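Local coordinates for flavohemoprotein (Vibrio cholerae O1 biovar El Tor, PDB 4EH1), which probably detoxifies nitric oxide, turning it into nitrate with oxygen and NAD(P)H, its reductase part carrying electrons from NAD(P)H through FAD to the heme, at residues Phe108-Arg113 with Asp203-Gly208; Ser20-Pro25 with Gly65-Ile70. All blocks are in the same frame, centred on the assembly; numbering follows the deposited sequence.

How the contacts relate
From the N terminus, contact 2 comes first. Strand 18-25 is the second strand of the chain, after 4-13, and after 39 residues of loops and two further strands, 39-44 and 53-58, residues 65-70 return to pair with it, all within the antiparallel FAD-binding domain. Contact 1 opens only after that loop has closed: residues 108-113 lead out of the last strand of that domain, 98-105, and meet strand 203-208 some 90 residues on, once much of the parallel NAD(P)H-binding sheet has been built. The two are therefore in series and do not touch, their centres about 22 Å apart. Contact 2 ties up one sheet; contact 1 holds the interdomain connection against the other.

Contact 1: residues Phe108-Arg113 with Asp203-Gly208; sequences FFYVER and DFYLCG
Y205 reaches from strand 203-208 into the bend of 108-113, and its OH accepts a nearly straight hydrogen bond from V111 N (3.0 Å, 175° at the hydrogen). Two aromatic side chains of the loop touch the ring. CE1 of F108 lies at its edge, 3.9 Å from Y205 CD2, while Y110, its CG anti to the backbone N and beside the carbonyl carbon, brings CD1 within 3.6 Å of Y205 CZ, the two ring planes inclined by 41°. Beyond the hydroxyl, R113 NH1 makes a salt bridge with D203 OD2 (3.1 Å), which it meets from above the carboxylate plane; the guanidinium and carboxylate are turned 82° apart. One water joins Y205 OH to F109 O, and a second lies between the hydroxyl, V111 O and D203 OD2. Farther out, D203 OD1 is held by R115 and H231, and the H231 ring stacks on Y205. Y110 OH in turn donates to E112 OE2, whose carboxylate also pairs with K141 through OE1. F108 lies close to E233, a position thought to influence the redox potential of heme and FAD. The arrangement packs the connection between the FAD and NAD(P)H domains onto the parallel sheet of a ferredoxin-reductase-type fold.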
ATOM      1  N   PHE A 108      -0.863 -26.162  10.119  1.00 36.22           N
ATOM      2  CA  PHE A 108      -1.310 -26.191   8.744  1.00 32.37           C
ATOM      3  C   PHE A 108      -0.187 -25.695   7.832  1.00 31.98           C
ATOM      4  O   PHE A 108       0.244 -24.547   7.928  1.00 32.60           O
ATOM      5  CB  PHE A 108      -2.602 -25.378   8.582  1.00 28.64           C
ATOM      6  CG  PHE A 108      -2.968 -25.117   7.154  1.00 33.38           C
ATOM      7  CD1 PHE A 108      -3.712 -26.045   6.436  1.00 30.96           C
ATOM      8  CD2 PHE A 108      -2.539 -23.960   6.519  1.00 29.69           C
ATOM      9  CE1 PHE A 108      -4.056 -25.798   5.123  1.00 30.62           C
ATOM     10  CE2 PHE A 108      -2.858 -23.708   5.213  1.00 27.68           C
ATOM     11  CZ  PHE A 108      -3.633 -24.625   4.510  1.00 32.67           C
ATOM     12  N   PHE A 109       0.301 -26.576   6.967  1.00 30.40           N
ATOM     13  CA  PHE A 109       1.332 -26.192   5.998  1.00 32.41           C
ATOM     14  C   PHE A 109       1.503 -27.215   4.906  1.00 29.76           C
ATOM     15  O   PHE A 109       1.174 -28.377   5.063  1.00 30.00           O
ATOM     16  CB  PHE A 109       2.689 -25.922   6.660  1.00 27.78           C
ATOM     17  CG  PHE A 109       3.166 -27.036   7.568  1.00 35.84           C
ATOM     18  CD1 PHE A 109       3.933 -28.081   7.075  1.00 35.18           C
ATOM     19  CD2 PHE A 109       2.866 -27.017   8.920  1.00 37.71           C
ATOM     20  CE1 PHE A 109       4.377 -29.094   7.917  1.00 34.66           C
ATOM     21  CE2 PHE A 109       3.295 -28.023   9.757  1.00 41.40           C
ATOM     22  CZ  PHE A 109       4.046 -29.065   9.261  1.00 40.44           C
ATOM     23  N   TYR A 110       2.027 -26.758   3.781  1.00 27.64           N
ATOM     24  CA  TYR A 110       2.186 -27.630   2.652  1.00 24.79           C
ATOM     25  C   TYR A 110       3.278 -28.676   2.933  1.00 29.92           C
ATOM     26  O   TYR A 110       4.365 -28.354   3.421  1.00 31.84           O
ATOM     27  CB  TYR A 110       2.541 -26.820   1.412  1.00 21.99           C
ATOM     28  CG  TYR A 110       2.831 -27.708   0.249  1.00 27.96           C
ATOM     29  CD1 TYR A 110       1.795 -28.252  -0.482  1.00 28.17           C
ATOM     30  CD2 TYR A 110       4.129 -28.038  -0.095  1.00 29.70           C
ATOM     31  CE1 TYR A 110       2.017 -29.075  -1.515  1.00 32.71           C
ATOM     32  CE2 TYR A 110       4.376 -28.878  -1.163  1.00 38.43           C
ATOM     33  CZ  TYR A 110       3.298 -29.396  -1.871  1.00 38.57           C
ATOM     34  OH  TYR A 110       3.466 -30.235  -2.955  1.00 38.05           O
ATOM     35  N   VAL A 111       2.995 -29.926   2.603  1.00 28.61           N
ATOM     36  CA  VAL A 111       4.029 -30.964   2.688  1.00 29.27           C
ATOM     37  C   VAL A 111       4.138 -31.635   1.321  1.00 34.03           C
ATOM     38  O   VAL A 111       3.121 -32.049   0.744  1.00 34.48           O
ATOM     39  CB  VAL A 111       3.709 -31.986   3.763  1.00 36.59           C
ATOM     40  CG1 VAL A 111       4.670 -33.185   3.673  1.00 37.76           C
ATOM     41  CG2 VAL A 111       3.764 -31.326   5.136  1.00 28.28           C
ATOM     42  N   GLU A 112       5.353 -31.686   0.781  1.00 34.06           N
ATOM     43  CA  GLU A 112       5.575 -32.277  -0.543  1.00 30.72           C
ATOM     44  C   GLU A 112       5.318 -33.779  -0.507  1.00 31.20           C
ATOM     45  O   GLU A 112       5.980 -34.537   0.216  1.00 35.36           O
ATOM     46  CB  GLU A 112       6.993 -31.989  -1.066  1.00 32.28           C
ATOM     47  CG  GLU A 112       7.196 -32.440  -2.534  1.00 37.25           C
ATOM     48  CD  GLU A 112       6.064 -31.937  -3.466  1.00 47.40           C
ATOM     49  OE1 GLU A 112       5.368 -32.759  -4.121  1.00 41.75           O
ATOM     50  OE2 GLU A 112       5.860 -30.708  -3.536  1.00 47.04           O
ATOM     51  N   ARG A 113       4.348 -34.214  -1.296  1.00 33.68           N
ATOM     52  CA  ARG A 113       4.041 -35.638  -1.347  1.00 39.65           C
ATOM     53  C   ARG A 113       3.973 -36.153  -2.781  1.00 39.25           C
ATOM     54  O   ARG A 113       3.507 -37.279  -3.024  1.00 33.74           O
ATOM     55  CB  ARG A 113       2.720 -35.919  -0.616  1.00 42.98           C
ATOM     56  CG  ARG A 113       2.762 -35.638   0.886  1.00 42.57           C
ATOM     57  CD  ARG A 113       1.543 -36.222   1.592  1.00 45.64           C
ATOM     58  NE  ARG A 113       1.434 -35.778   2.985  1.00 47.37           N
ATOM     59  CZ  ARG A 113       0.982 -34.575   3.344  1.00 47.40           C
ATOM     60  NH1 ARG A 113       0.606 -33.697   2.414  1.00 46.73           N
ATOM     61  NH2 ARG A 113       0.907 -34.244   4.626  1.00 48.15           N
ATOM     62  N   ASP A 203      -3.801 -33.646  -3.324  1.00 27.84           N
ATOM     63  CA  ASP A 203      -3.876 -33.036  -1.998  1.00 29.48           C
ATOM     64  C   ASP A 203      -4.678 -31.733  -2.098  1.00 27.81           C
ATOM     65  O   ASP A 203      -4.345 -30.862  -2.901  1.00 27.70           O
ATOM     66  CB  ASP A 203      -2.484 -32.700  -1.467  1.00 32.11           C
ATOM     67  CG  ASP A 203      -1.920 -33.783  -0.559  1.00 41.87           C
ATOM     68  OD1 ASP A 203      -2.697 -34.570   0.020  1.00 43.71           O
ATOM     69  OD2 ASP A 203      -0.685 -33.828  -0.405  1.00 42.72           O
ATOM     70  N   PHE A 204      -5.692 -31.590  -1.251  1.00 27.75           N
ATOM     71  CA  PHE A 204      -6.556 -30.411  -1.247  1.00 29.17           C
ATOM     72  C   PHE A 204      -6.276 -29.577  -0.006  1.00 32.53           C
ATOM     73  O   PHE A 204      -6.503 -30.031   1.115  1.00 29.82           O
ATOM     74  CB  PHE A 204      -8.043 -30.832  -1.299  1.00 22.47           C
ATOM     75  CG  PHE A 204      -8.418 -31.508  -2.590  1.00 22.88           C
ATOM     76  CD1 PHE A 204      -8.013 -32.816  -2.847  1.00 26.11           C
ATOM     77  CD2 PHE A 204      -9.138 -30.825  -3.562  1.00 21.95           C
ATOM     78  CE1 PHE A 204      -8.322 -33.446  -4.068  1.00 29.35           C
ATOM     79  CE2 PHE A 204      -9.447 -31.421  -4.782  1.00 28.74           C
ATOM     80  CZ  PHE A 204      -9.035 -32.735  -5.047  1.00 27.55           C
ATOM     81  N   TYR A 205      -5.768 -28.364  -0.213  1.00 25.45           N
ATOM     82  CA  TYR A 205      -5.517 -27.446   0.887  1.00 31.34           C
ATOM     83  C   TYR A 205      -6.561 -26.342   0.842  1.00 32.16           C
ATOM     84  O   TYR A 205      -6.792 -25.740  -0.215  1.00 29.34           O
ATOM     85  CB  TYR A 205      -4.108 -26.834   0.772  1.00 26.12           C
ATOM     86  CG  TYR A 205      -2.978 -27.814   1.029  1.00 28.88           C
ATOM     87  CD1 TYR A 205      -2.518 -28.676   0.017  1.00 30.60           C
ATOM     88  CD2 TYR A 205      -2.335 -27.851   2.253  1.00 27.07           C
ATOM     89  CE1 TYR A 205      -1.454 -29.582   0.256  1.00 31.60           C
ATOM     90  CE2 TYR A 205      -1.271 -28.755   2.505  1.00 32.67           C
ATOM     91  CZ  TYR A 205      -0.836 -29.611   1.496  1.00 36.14           C
ATOM     92  OH  TYR A 205       0.219 -30.491   1.736  1.00 46.62           O
ATOM     93  N   LEU A 206      -7.176 -26.071   1.988  1.00 29.79           N
ATOM     94  CA  LEU A 206      -8.325 -25.170   2.091  1.00 27.81           C
ATOM     95  C   LEU A 206      -8.109 -24.106   3.167  1.00 30.79           C
ATOM     96  O   LEU A 206      -7.693 -24.427   4.278  1.00 34.28           O
ATOM     97  CB  LEU A 206      -9.556 -25.965   2.537  1.00 34.33           C
ATOM     98  CG  LEU A 206     -10.313 -26.858   1.556  1.00 41.00           C
ATOM     99  CD1 LEU A 206      -9.425 -27.861   0.834  1.00 40.24           C
ATOM    100  CD2 LEU A 206     -11.383 -27.588   2.304  1.00 41.50           C
ATOM    101  N   CYS A 207      -8.433 -22.849   2.875  1.00 26.78           N
ATOM    102  CA  CYS A 207      -8.363 -21.826   3.913  1.00 26.06           C
ATOM    103  C   CYS A 207      -9.418 -20.751   3.755  1.00 31.05           C
ATOM    104  O   CYS A 207      -9.573 -20.178   2.672  1.00 29.33           O
ATOM    105  CB  CYS A 207      -7.000 -21.127   3.916  1.00 25.26           C
ATOM    106  SG  CYS A 207      -6.863 -19.891   5.271  1.00 39.93           S
ATOM    107  N   GLY A 208     -10.113 -20.443   4.847  1.00 28.61           N
ATOM    108  CA  GLY A 208     -11.133 -19.402   4.813  1.00 27.30           C
ATOM    109  C   GLY A 208     -12.033 -19.511   6.028  1.00 30.58           C
ATOM    110  O   GLY A 208     -11.758 -20.305   6.930  1.00 29.02           O
TER
HETATM  111  O   HOH W   1      -0.198 -31.109   4.735  1.00 47.51           O
HETATM  112  O   HOH W   2       0.998 -32.060  -0.689  1.00 43.50           O

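Contact 2: residues Ser20-Pro25 with Gly65-Ile70; sequences SFVLVP and GREYRI
Just before the first paired residue, CA of S20 approaches I70 O to 3.1 Å in a CA-H...O contact, and CD of R69 passes 3.8 Å from S20 OG, a hydroxyl hydrogen-bonded to E14 and S71. F21 and I70 form an antiparallel hydrogen-bonded pair, with F21 N giving to I70 O (2.8 Å) and I70 N returning to F21 O. The side chains of this pair meet where F21 CB touches I70 CG1, which stands between its backbone N and carbonyl carbon (chi1 58°). V22 faces R69 in a non-hydrogen-bonded pair, and V22 CG1 rests 3.6 Å from E67 CD. L23 and Y68 are hydrogen-bonded in both directions, L23 N to Y68 O at 2.7 Å, and L23 CD1 lies 4.2 Å from I70 CG1 on the face shared with F21. V24 runs side by side with E67, its CG1 3.7 Å from E67 CB. Finally P25 sets its CD against R66 O (3.8 Å), where the second segment is loop. This antiparallel ladder of the FAD-binding barrel places I70 near Y57, a probable FAD ligand. Strand 18-25 lies between 4-13 and 68-73; L23 and I70 touch strand 39-44, L23 and Y68 meet 98-105, while on the other face R69 NH2 hydrogen-bonds to S60 O and forms a salt bridge with E161 of helix 159-169.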
ATOM      1  N   SER A  20      -0.756  -5.578   2.710  1.00 22.27           N
ATOM      2  CA  SER A  20       0.392  -6.397   3.106  1.00 21.89           C
ATOM      3  C   SER A  20       1.431  -5.562   3.877  1.00 28.33           C
ATOM      4  O   SER A  20       1.575  -4.366   3.638  1.00 31.90           O
ATOM      5  CB  SER A  20       1.098  -7.017   1.888  1.00 21.39           C
ATOM      6  OG  SER A  20       0.471  -8.184   1.432  1.00 31.31           O
ATOM      7  N   PHE A  21       2.175  -6.219   4.760  1.00 25.05           N
ATOM      8  CA  PHE A  21       3.295  -5.593   5.457  1.00 26.39           C
ATOM      9  C   PHE A  21       4.518  -6.483   5.302  1.00 26.24           C
ATOM     10  O   PHE A  21       4.480  -7.656   5.652  1.00 27.89           O
ATOM     11  CB  PHE A  21       3.011  -5.477   6.960  1.00 23.75           C
ATOM     12  CG  PHE A  21       1.825  -4.612   7.295  1.00 31.27           C
ATOM     13  CD1 PHE A  21       2.010  -3.342   7.830  1.00 23.32           C
ATOM     14  CD2 PHE A  21       0.516  -5.075   7.079  1.00 24.66           C
ATOM     15  CE1 PHE A  21       0.898  -2.531   8.148  1.00 30.76           C
ATOM     16  CE2 PHE A  21      -0.583  -4.275   7.398  1.00 31.38           C
ATOM     17  CZ  PHE A  21      -0.387  -3.001   7.937  1.00 27.52           C
ATOM     18  N   VAL A  22       5.603  -5.914   4.815  1.00 27.97           N
ATOM     19  CA  VAL A  22       6.864  -6.615   4.780  1.00 24.34           C
ATOM     20  C   VAL A  22       7.679  -6.180   5.986  1.00 26.73           C
ATOM     21  O   VAL A  22       7.972  -5.004   6.160  1.00 28.43           O
ATOM     22  CB  VAL A  22       7.660  -6.293   3.486  1.00 26.66           C
ATOM     23  CG1 VAL A  22       9.037  -6.977   3.523  1.00 27.59           C
ATOM     24  CG2 VAL A  22       6.882  -6.721   2.248  1.00 25.35           C
ATOM     25  N   LEU A  23       8.057  -7.145   6.815  1.00 26.96           N
ATOM     26  CA  LEU A  23       8.668  -6.851   8.087  1.00 28.49           C
ATOM     27  C   LEU A  23      10.094  -7.393   8.179  1.00 31.90           C
ATOM     28  O   LEU A  23      10.359  -8.541   7.831  1.00 29.08           O
ATOM     29  CB  LEU A  23       7.835  -7.477   9.197  1.00 34.85           C
ATOM     30  CG  LEU A  23       6.360  -7.083   9.182  1.00 39.26           C
ATOM     31  CD1 LEU A  23       5.493  -8.169   9.814  1.00 36.44           C
ATOM     32  CD2 LEU A  23       6.229  -5.791   9.951  1.00 41.74           C
ATOM     33  N   VAL A  24      10.998  -6.573   8.688  1.00 30.78           N
ATOM     34  CA  VAL A  24      12.372  -7.005   8.903  1.00 34.85           C
ATOM     35  C   VAL A  24      12.772  -6.809  10.371  1.00 37.27           C
ATOM     36  O   VAL A  24      12.323  -5.871  11.029  1.00 34.76           O
ATOM     37  CB  VAL A  24      13.331  -6.230   7.997  1.00 37.90           C
ATOM     38  CG1 VAL A  24      12.954  -6.426   6.520  1.00 38.91           C
ATOM     39  CG2 VAL A  24      13.277  -4.786   8.347  1.00 38.16           C
ATOM     40  N   PRO A  25      13.624  -7.696  10.891  1.00 36.85           N
ATOM     41  CA  PRO A  25      13.941  -7.578  12.317  1.00 38.09           C
ATOM     42  C   PRO A  25      14.665  -6.275  12.575  1.00 43.46           C
ATOM     43  O   PRO A  25      15.494  -5.908  11.760  1.00 45.50           O
ATOM     44  CB  PRO A  25      14.900  -8.743  12.575  1.00 39.62           C
ATOM     45  CG  PRO A  25      15.097  -9.445  11.302  1.00 46.36           C
ATOM     46  CD  PRO A  25      14.501  -8.643  10.190  1.00 43.83           C
ATOM     47  N   GLY A  65      14.563 -16.392   4.918  1.00 41.32           N
ATOM     48  CA  GLY A  65      15.523 -16.111   5.970  1.00 43.33           C
ATOM     49  C   GLY A  65      15.825 -14.649   6.237  1.00 43.07           C
ATOM     50  O   GLY A  65      16.674 -14.350   7.065  1.00 41.29           O
ATOM     51  N   ARG A  66      15.126 -13.731   5.577  1.00 41.16           N
ATOM     52  CA  ARG A  66      15.500 -12.322   5.684  1.00 41.01           C
ATOM     53  C   ARG A  66      14.350 -11.440   6.109  1.00 36.78           C
ATOM     54  O   ARG A  66      14.507 -10.540   6.927  1.00 38.25           O
ATOM     55  CB  ARG A  66      16.085 -11.820   4.356  1.00 45.68           C
ATOM     56  CG  ARG A  66      17.348 -12.554   3.933  1.00 54.83           C
ATOM     57  CD  ARG A  66      18.541 -12.064   4.736  1.00 74.39           C
ATOM     58  NE  ARG A  66      18.900 -10.684   4.404  1.00 84.96           N
ATOM     59  CZ  ARG A  66      19.628  -9.891   5.185  1.00 88.76           C
ATOM     60  NH1 ARG A  66      20.072 -10.340   6.355  1.00 88.14           N
ATOM     61  NH2 ARG A  66      19.906  -8.650   4.797  1.00 91.58           N
ATOM     62  N   GLU A  67      13.182 -11.683   5.550  1.00 33.66           N
ATOM     63  CA  GLU A  67      12.035 -10.857   5.906  1.00 35.34           C
ATOM     64  C   GLU A  67      10.737 -11.634   5.838  1.00 31.79           C
ATOM     65  O   GLU A  67      10.668 -12.693   5.219  1.00 32.67           O
ATOM     66  CB  GLU A  67      11.941  -9.664   4.976  1.00 40.19           C
ATOM     67  CG  GLU A  67      11.645 -10.080   3.577  1.00 50.30           C
ATOM     68  CD  GLU A  67      11.861  -8.978   2.573  1.00 59.43           C
ATOM     69  OE1 GLU A  67      12.670  -8.069   2.855  1.00 62.35           O
ATOM     70  OE2 GLU A  67      11.218  -9.033   1.499  1.00 61.84           O
ATOM     71  N   TYR A  68       9.708 -11.098   6.489  1.00 27.07           N
ATOM     72  CA  TYR A  68       8.398 -11.713   6.480  1.00 29.25           C
ATOM     73  C   TYR A  68       7.401 -10.799   5.767  1.00 30.01           C
ATOM     74  O   TYR A  68       7.463  -9.577   5.888  1.00 33.86           O
ATOM     75  CB  TYR A  68       7.918 -11.933   7.917  1.00 32.29           C
ATOM     76  CG  TYR A  68       8.668 -12.977   8.732  1.00 31.72           C
ATOM     77  CD1 TYR A  68       9.080 -14.183   8.166  1.00 29.63           C
ATOM     78  CD2 TYR A  68       8.935 -12.759  10.071  1.00 26.74           C
ATOM     79  CE1 TYR A  68       9.754 -15.150   8.924  1.00 31.08           C
ATOM     80  CE2 TYR A  68       9.618 -13.701  10.841  1.00 28.45           C
ATOM     81  CZ  TYR A  68      10.007 -14.900  10.271  1.00 30.93           C
ATOM     82  OH  TYR A  68      10.675 -15.820  11.035  1.00 31.74           O
ATOM     83  N   ARG A  69       6.479 -11.383   5.021  1.00 27.75           N
ATOM     84  CA  ARG A  69       5.314 -10.630   4.580  1.00 24.68           C
ATOM     85  C   ARG A  69       4.032 -11.235   5.194  1.00 28.28           C
ATOM     86  O   ARG A  69       3.817 -12.462   5.166  1.00 26.40           O
ATOM     87  CB  ARG A  69       5.208 -10.585   3.054  1.00 23.46           C
ATOM     88  CG  ARG A  69       3.994  -9.775   2.544  1.00 25.49           C
ATOM     89  CD  ARG A  69       3.965  -9.702   1.026  1.00 24.85           C
ATOM     90  NE  ARG A  69       3.339 -10.886   0.461  1.00 27.74           N
ATOM     91  CZ  ARG A  69       3.144 -11.064  -0.843  1.00 31.84           C
ATOM     92  NH1 ARG A  69       3.533 -10.134  -1.707  1.00 25.71           N
ATOM     93  NH2 ARG A  69       2.549 -12.165  -1.282  1.00 31.37           N
ATOM     94  N   ILE A  70       3.203 -10.366   5.761  1.00 20.63           N
ATOM     95  CA  ILE A  70       1.854 -10.764   6.168  1.00 24.29           C
ATOM     96  C   ILE A  70       0.843  -9.881   5.445  1.00 24.96           C
ATOM     97  O   ILE A  70       1.189  -8.801   4.954  1.00 24.95           O
ATOM     98  CB  ILE A  70       1.627 -10.590   7.664  1.00 23.89           C
ATOM     99  CG1 ILE A  70       1.862  -9.134   8.044  1.00 25.17           C
ATOM    100  CG2 ILE A  70       2.521 -11.575   8.514  1.00 22.64           C
ATOM    101  CD1 ILE A  70       1.382  -8.838   9.488  1.00 27.59           C
TER